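PDB 4QRN: 5-Carboxyvanillate Decarboxylase from Novosphingobium aromaticivorans, which probably catalyses the metal-dependent, non-oxidative decarboxylation of 5-carboxyvanillate to vanillate, as a carboxy-lyase of the amidohydrolase superfamily. Local coordinates for residues G300-K303 with S304-V308. Numbering follows the deposited sequence.
Sequences GYLK and SNVLV
Tyr301 and Leu302 meet Asn305 and Val306 in a local contact at the C-terminal end of helix 298-304, where the chain turns straight into parallel strand 306-309, an alpha-to-beta junction of the amidohydrolase barrel. The exit illustrates how one carbonyl can close a helix: Tyr301 O takes its main bond from Asn305 N at 2.8 Å, with weak ones from the amides of Ser304 and Val306. Asn305, whose amide makes this i to i+4 bond, is the first residue to leave helical backbone angles, so the bond closes the final turn as the chain leaves for the strand. With chi1 at 59°, Ser304 OG is staggered between its own backbone N and carbonyl carbon, which turns it back to within 3.0 Å of Gly300 O and 2.7 Å of Asn305 OD1; its single proton can serve either, and Lys296 NZ also bonds this hydroxyl. Asn305 OD1 sits in plane at the edge of the Tyr301 ring, 3.9 Å from CD1, with amide and ring planes 50° apart. On the apolar side, Leu302 and Val306 run side by side, Leu302 CD2 lying 3.8 Å from Val306 CB and touching both its methyls. Tyr301 OH bonds Asp252, while Asn305 ND2 grips the carbonyls of Pro255 and Leu257, tying the turn to the segment ahead of strand 259-261. Val306 packs on Phe251 and Leu242, from helices 250-253 and 233-248, as its strand enters the sheet between 259-261 and 331-332.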
ATOM      1  N   GLY A 300       2.952 -18.567  -2.695  1.00  9.25           N
ATOM      2  CA  GLY A 300       2.420 -19.644  -3.502  1.00  9.75           C
ATOM      3  C   GLY A 300       1.167 -19.255  -4.264  1.00  9.30           C
ATOM      4  O   GLY A 300       1.041 -19.589  -5.450  1.00 10.16           O
ATOM      5  N   TYR A 301       0.245 -18.565  -3.610  1.00  9.02           N
ATOM      6  CA  TYR A 301      -0.967 -18.145  -4.310  1.00  9.55           C
ATOM      7  C   TYR A 301      -0.651 -17.115  -5.381  1.00  9.48           C
ATOM      8  O   TYR A 301      -1.307 -17.112  -6.418  1.00  9.63           O
ATOM      9  CB  TYR A 301      -2.030 -17.584  -3.345  1.00  9.71           C
ATOM     10  CG  TYR A 301      -2.533 -18.630  -2.378  1.00  9.35           C
ATOM     11  CD1 TYR A 301      -3.199 -19.770  -2.837  1.00  9.78           C
ATOM     12  CD2 TYR A 301      -2.310 -18.505  -1.016  1.00  9.51           C
ATOM     13  CE1 TYR A 301      -3.641 -20.741  -1.954  1.00 10.55           C
ATOM     14  CE2 TYR A 301      -2.731 -19.466  -0.132  1.00 10.48           C
ATOM     15  CZ  TYR A 301      -3.391 -20.582  -0.601  1.00 10.66           C
ATOM     16  OH  TYR A 301      -3.764 -21.536   0.318  1.00 11.18           O
ATOM     17  N   LEU A 302       0.310 -16.225  -5.144  1.00  9.69           N
ATOM     18  CA  LEU A 302       0.659 -15.279  -6.209  1.00 10.94           C
ATOM     19  C   LEU A 302       1.155 -16.006  -7.439  1.00 11.50           C
ATOM     20  O   LEU A 302       0.867 -15.594  -8.558  1.00 13.80           O
ATOM     21  CB  LEU A 302       1.707 -14.271  -5.767  1.00 11.57           C
ATOM     22  CG  LEU A 302       1.274 -13.272  -4.710  1.00 13.01           C
ATOM     23  CD1 LEU A 302       2.416 -12.299  -4.521  1.00 14.46           C
ATOM     24  CD2 LEU A 302       0.001 -12.543  -5.087  1.00 14.08           C
ATOM     25  N   LYS A 303       1.877 -17.095  -7.250  1.00 10.20           N
ATOM     26  CA  LYS A 303       2.461 -17.802  -8.375  1.00 11.10           C
ATOM     27  C   LYS A 303       1.480 -18.740  -9.079  1.00 10.67           C
ATOM     28  O   LYS A 303       1.736 -19.117 -10.213  1.00 12.36           O
ATOM     29  CB  LYS A 303       3.700 -18.562  -7.922  1.00 14.44           C
ATOM     30  CG  LYS A 303       4.858 -17.637  -7.551  1.00 19.51           C
ATOM     31  CD  LYS A 303       6.064 -18.437  -7.112  1.00 25.43           C
ATOM     32  CE  LYS A 303       7.299 -17.572  -6.954  1.00 30.82           C
ATOM     33  NZ  LYS A 303       8.486 -18.404  -6.620  1.00 33.92           N
ATOM     34  N   SER A 304       0.375 -19.113  -8.438  1.00 10.26           N
ATOM     35  CA  SER A 304      -0.572 -20.058  -9.048  1.00 10.90           C
ATOM     36  C   SER A 304      -1.957 -19.498  -9.343  1.00  8.91           C
ATOM     37  O   SER A 304      -2.649 -20.071 -10.191  1.00 10.29           O
ATOM     38  CB  SER A 304      -0.730 -21.288  -8.181  1.00 12.94           C
ATOM     39  OG  SER A 304      -1.198 -20.957  -6.904  1.00 14.20           O
ATOM     40  N   ASN A 305      -2.368 -18.436  -8.659  1.00  8.24           N
ATOM     41  CA  ASN A 305      -3.758 -17.975  -8.743  1.00  8.22           C
ATOM     42  C   ASN A 305      -3.943 -16.489  -8.960  1.00  7.41           C
ATOM     43  O   ASN A 305      -5.070 -16.078  -9.209  1.00  8.67           O
ATOM     44  CB  ASN A 305      -4.540 -18.366  -7.486  1.00  8.82           C
ATOM     45  CG  ASN A 305      -4.667 -19.854  -7.326  1.00  9.78           C
ATOM     46  OD1 ASN A 305      -3.849 -20.504  -6.655  1.00 11.33           O
ATOM     47  ND2 ASN A 305      -5.689 -20.418  -7.942  1.00  9.78           N
ATOM     48  N   VAL A 306      -2.893 -15.682  -8.882  1.00  7.07           N
ATOM     49  CA  VAL A 306      -3.014 -14.242  -9.078  1.00  7.61           C
ATOM     50  C   VAL A 306      -2.248 -13.832 -10.322  1.00  6.90           C
ATOM     51  O   VAL A 306      -1.201 -14.388 -10.635  1.00  7.69           O
ATOM     52  CB  VAL A 306      -2.519 -13.477  -7.834  1.00  7.63           C
ATOM     53  CG1 VAL A 306      -2.628 -11.961  -8.032  1.00  8.51           C
ATOM     54  CG2 VAL A 306      -3.319 -13.925  -6.604  1.00  8.70           C
ATOM     55  N   LEU A 307      -2.800 -12.876 -11.051  1.00  7.20           N
ATOM     56  CA  LEU A 307      -2.221 -12.351 -12.280  1.00  7.00           C
ATOM     57  C   LEU A 307      -2.208 -10.829 -12.147  1.00  6.56           C
ATOM     58  O   LEU A 307      -3.106 -10.256 -11.522  1.00  7.38           O
ATOM     59  CB  LEU A 307      -3.094 -12.756 -13.466  1.00  7.58           C
ATOM     60  CG  LEU A 307      -3.184 -14.271 -13.703  1.00  7.92           C
ATOM     61  CD1 LEU A 307      -4.333 -14.583 -14.644  1.00  8.82           C
ATOM     62  CD2 LEU A 307      -1.850 -14.850 -14.244  1.00  7.91           C
ATOM     63  N   VAL A 308      -1.192 -10.189 -12.714  1.00  6.56           N
ATOM     64  CA  VAL A 308      -1.016  -8.757 -12.525  1.00  7.05           C
ATOM     65  C   VAL A 308      -0.848  -8.053 -13.846  1.00  6.61           C
ATOM     66  O   VAL A 308      -0.226  -8.578 -14.784  1.00  7.00           O
ATOM     67  CB  VAL A 308       0.230  -8.506 -11.637  1.00  9.38           C
ATOM     68  CG1 VAL A 308       0.740  -7.074 -11.719  1.00 10.82           C
ATOM     69  CG2 VAL A 308      -0.074  -8.910 -10.216  1.00  9.93           C
TER